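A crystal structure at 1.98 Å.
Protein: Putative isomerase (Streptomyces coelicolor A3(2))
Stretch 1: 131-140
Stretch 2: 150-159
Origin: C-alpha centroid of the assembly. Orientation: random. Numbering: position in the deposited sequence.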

# COMPACT_ATOMS: atom_id res chain seq x y z
N THR A 131 -0.72 -10.68 0.34
CA THR A 131 0.44 -11.31 0.94
C THR A 131 0.38 -11.43 2.46
O THR A 131 -0.17 -10.56 3.14
N ALA A 132 0.96 -12.50 2.99
CA ALA A 132 1.00 -12.74 4.42
C ALA A 132 2.35 -12.26 4.96
O ALA A 132 3.39 -12.68 4.47
N LEU A 133 2.33 -11.39 5.96
CA LEU A 133 3.57 -10.90 6.54
C LEU A 133 3.95 -11.66 7.80
O LEU A 133 3.13 -11.86 8.69
N ILE A 134 5.21 -12.10 7.87
CA ILE A 134 5.67 -12.78 9.07
C ILE A 134 6.85 -12.02 9.64
O ILE A 134 7.75 -11.60 8.91
N THR A 135 6.84 -11.82 10.95
CA THR A 135 7.93 -11.11 11.62
C THR A 135 8.45 -12.00 12.74
O THR A 135 7.78 -12.96 13.13
N ARG A 136 9.63 -11.68 13.26
CA ARG A 136 10.19 -12.48 14.34
C ARG A 136 9.28 -12.41 15.56
O ARG A 136 9.32 -13.28 16.43
N ALA A 137 8.44 -11.37 15.60
CA ALA A 137 7.52 -11.20 16.71
C ALA A 137 6.50 -12.33 16.75
O ALA A 137 5.68 -12.38 17.67
N ASP A 138 6.52 -13.21 15.75
CA ASP A 138 5.58 -14.33 15.71
C ASP A 138 6.12 -15.55 16.43
O ASP A 138 5.41 -16.53 16.63
N ALA A 139 7.39 -15.50 16.82
CA ALA A 139 8.03 -16.61 17.53
C ALA A 139 8.72 -16.08 18.78
O ALA A 139 9.94 -16.16 18.91
N PRO A 140 7.94 -15.52 19.72
CA PRO A 140 8.46 -14.96 20.97
C PRO A 140 9.39 -15.88 21.75
O PRO A 140 10.45 -15.46 22.22
N ALA A 150 10.93 -22.29 13.96
CA ALA A 150 9.74 -21.68 14.54
C ALA A 150 8.99 -20.85 13.50
O ALA A 150 7.77 -20.95 13.38
N MSE A 151 9.74 -20.04 12.75
CA MSE A 151 9.15 -19.19 11.72
C MSE A 151 8.57 -20.03 10.59
O MSE A 151 7.50 -19.73 10.09
N ALA A 152 9.29 -21.08 10.19
CA ALA A 152 8.83 -21.95 9.11
C ALA A 152 7.50 -22.60 9.47
O ALA A 152 6.60 -22.69 8.63
N GLU A 153 7.38 -23.06 10.71
CA GLU A 153 6.13 -23.68 11.17
C GLU A 153 5.01 -22.65 11.13
O GLU A 153 3.92 -22.94 10.65
N HIS A 154 5.29 -21.45 11.62
CA HIS A 154 4.30 -20.38 11.61
C HIS A 154 3.90 -20.03 10.19
O HIS A 154 2.73 -19.81 9.90
N ALA A 155 4.89 -19.99 9.30
CA ALA A 155 4.66 -19.67 7.90
C ALA A 155 3.69 -20.69 7.30
O ALA A 155 2.70 -20.33 6.67
N VAL A 156 3.99 -21.97 7.52
CA VAL A 156 3.13 -23.03 7.00
C VAL A 156 1.69 -22.90 7.51
O VAL A 156 0.75 -23.13 6.76
N ARG A 157 1.54 -22.52 8.78
CA ARG A 157 0.23 -22.36 9.41
C ARG A 157 -0.56 -21.24 8.74
O ARG A 157 -1.72 -21.42 8.37
N VAL A 158 0.09 -20.09 8.59
CA VAL A 158 -0.53 -18.92 7.98
C VAL A 158 -0.97 -19.19 6.55
O VAL A 158 -2.07 -18.80 6.15
N VAL A 159 -0.11 -19.86 5.79
CA VAL A 159 -0.42 -20.16 4.40
C VAL A 159 -1.62 -21.09 4.27
O VAL A 159 -2.48 -20.87 3.42

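The strand 131-134 and the helix 150-159 run nearly antiparallel, at 154°, with their axes 9.6 Å apart at closest approach, and the seam between them is filled mainly by apolar side chains. Strand alternation sets the pattern: Ala-132 and Ile-134 point toward the helix, whereas Leu-133 between them points away. At one end the small Ala-132 leaves room for Val-158 (chi1 t), whose CG1 lies 3.6 Å from Ala-132 CB.

Two residues further along, Ile-134 (chi1 p, chi2 t) is the bump that fills the hollow between Met-151, His-154 and Ala-155. Ile-134 CD1 reaches 4.3 Å from Met-151 CE and 4.4 Å from Ala-155 CB, while Ile-134 CG2 lies 4.0 Å from His-154 CD2, approaching the ring obliquely.

Met-151, modelled as selenomethionine, has the largest area covered in this contact. Its CA-to-CB bond points sideways, but the m, m, m rotamer curls the chain back so that its end comes nearer to the first stretch. The methyl nestles against backbone at the start of the 3-10 segment: Met-151 CE is 3.2 Å from Thr-135 O and 3.6 Å from Arg-136 N. Beyond it, Ala-139 CB packs 4.1 Å from Met-151 SE and 3.8 Å from Ala-150 CB, a close fit that two small side chains permit.

The polar part of the seam centres on His-154 (chi1 t, chi2 66°) and Asp-138 (chi1 m). Asp-138 CB sits over one face of the His-154 ring, 3.8 Å from its centroid, in a CH-pi contact. Asp-138 OD2 accepts a hydrogen bond from Thr-135 N at 3.1 Å, bracing the turn within its own stretch, and also lies 3.4 Å from His-154 NE2.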

# COMPACT_ATOMS: atom_id res chain seq x y z
CB THR A 131 1.70 -10.51 0.59
OG1 THR A 131 1.73 -10.27 -0.82
CG2 THR A 131 2.96 -11.25 1.02
CB ALA A 132 0.83 -14.23 4.71
CB LEU A 133 3.45 -9.41 6.92
CG LEU A 133 4.63 -8.85 7.74
CD1 LEU A 133 5.89 -8.75 6.87
CD2 LEU A 133 4.27 -7.48 8.29
CB ILE A 134 6.09 -14.25 8.79
CG1 ILE A 134 7.18 -14.30 7.73
CG2 ILE A 134 4.89 -15.06 8.36
CD1 ILE A 134 7.74 -15.71 7.53
CB THR A 135 7.45 -9.78 12.25
OG1 THR A 135 6.76 -10.06 13.47
CG2 THR A 135 6.51 -9.04 11.31
CB ARG A 136 11.59 -11.97 14.70
CG ARG A 136 12.59 -12.14 13.58
CD ARG A 136 14.00 -11.82 14.02
NE ARG A 136 14.95 -12.08 12.95
CZ ARG A 136 16.26 -12.21 13.12
NH1 ARG A 136 16.79 -12.10 14.34
NH2 ARG A 136 17.05 -12.45 12.09
CB ALA A 137 6.80 -9.86 16.60
CB ASP A 138 5.23 -14.71 14.27
CG ASP A 138 4.34 -13.69 13.58
OD1 ASP A 138 3.41 -13.17 14.24
OD2 ASP A 138 4.55 -13.41 12.38
CB ALA A 139 9.04 -17.30 16.63
CB PRO A 140 7.19 -14.62 21.74
CG PRO A 140 6.23 -14.25 20.65
CD PRO A 140 6.47 -15.36 19.66
CB ALA A 150 10.14 -20.79 15.72
CB MSE A 151 10.20 -18.22 11.18
CG MSE A 151 10.77 -17.24 12.20
SE MSE A 151 9.48 -15.89 12.78
CE MSE A 151 9.60 -14.71 11.24
CB ALA A 152 9.88 -23.01 8.82
CB GLU A 153 6.29 -24.18 12.61
CG GLU A 153 6.85 -25.59 12.71
CD GLU A 153 7.25 -25.95 14.13
OE1 GLU A 153 6.46 -25.70 15.06
OE2 GLU A 153 8.37 -26.48 14.30
CB HIS A 154 4.84 -19.13 12.29
CG HIS A 154 3.84 -18.01 12.36
ND1 HIS A 154 2.68 -18.09 13.10
CD2 HIS A 154 3.82 -16.80 11.75
CE1 HIS A 154 1.99 -16.98 12.94
NE2 HIS A 154 2.65 -16.18 12.13
CB ALA A 155 5.98 -19.67 7.13
CB VAL A 156 3.68 -24.42 7.36
CG1 VAL A 156 2.71 -25.50 6.92
CG2 VAL A 156 5.03 -24.62 6.68
CB ARG A 157 0.37 -22.03 10.90
CG ARG A 157 0.92 -23.15 11.77
CD ARG A 157 -0.05 -24.33 11.87
NE ARG A 157 0.58 -25.59 11.44
CZ ARG A 157 -0.05 -26.76 11.35
NH1 ARG A 157 -1.34 -26.86 11.67
NH2 ARG A 157 0.61 -27.84 10.93
CB VAL A 158 0.43 -17.72 7.97
CG1 VAL A 158 -0.22 -16.54 7.26
CG2 VAL A 158 0.79 -17.34 9.39
CB VAL A 159 0.81 -20.79 3.68
CG1 VAL A 159 0.45 -21.20 2.27
CG2 VAL A 159 1.96 -19.79 3.65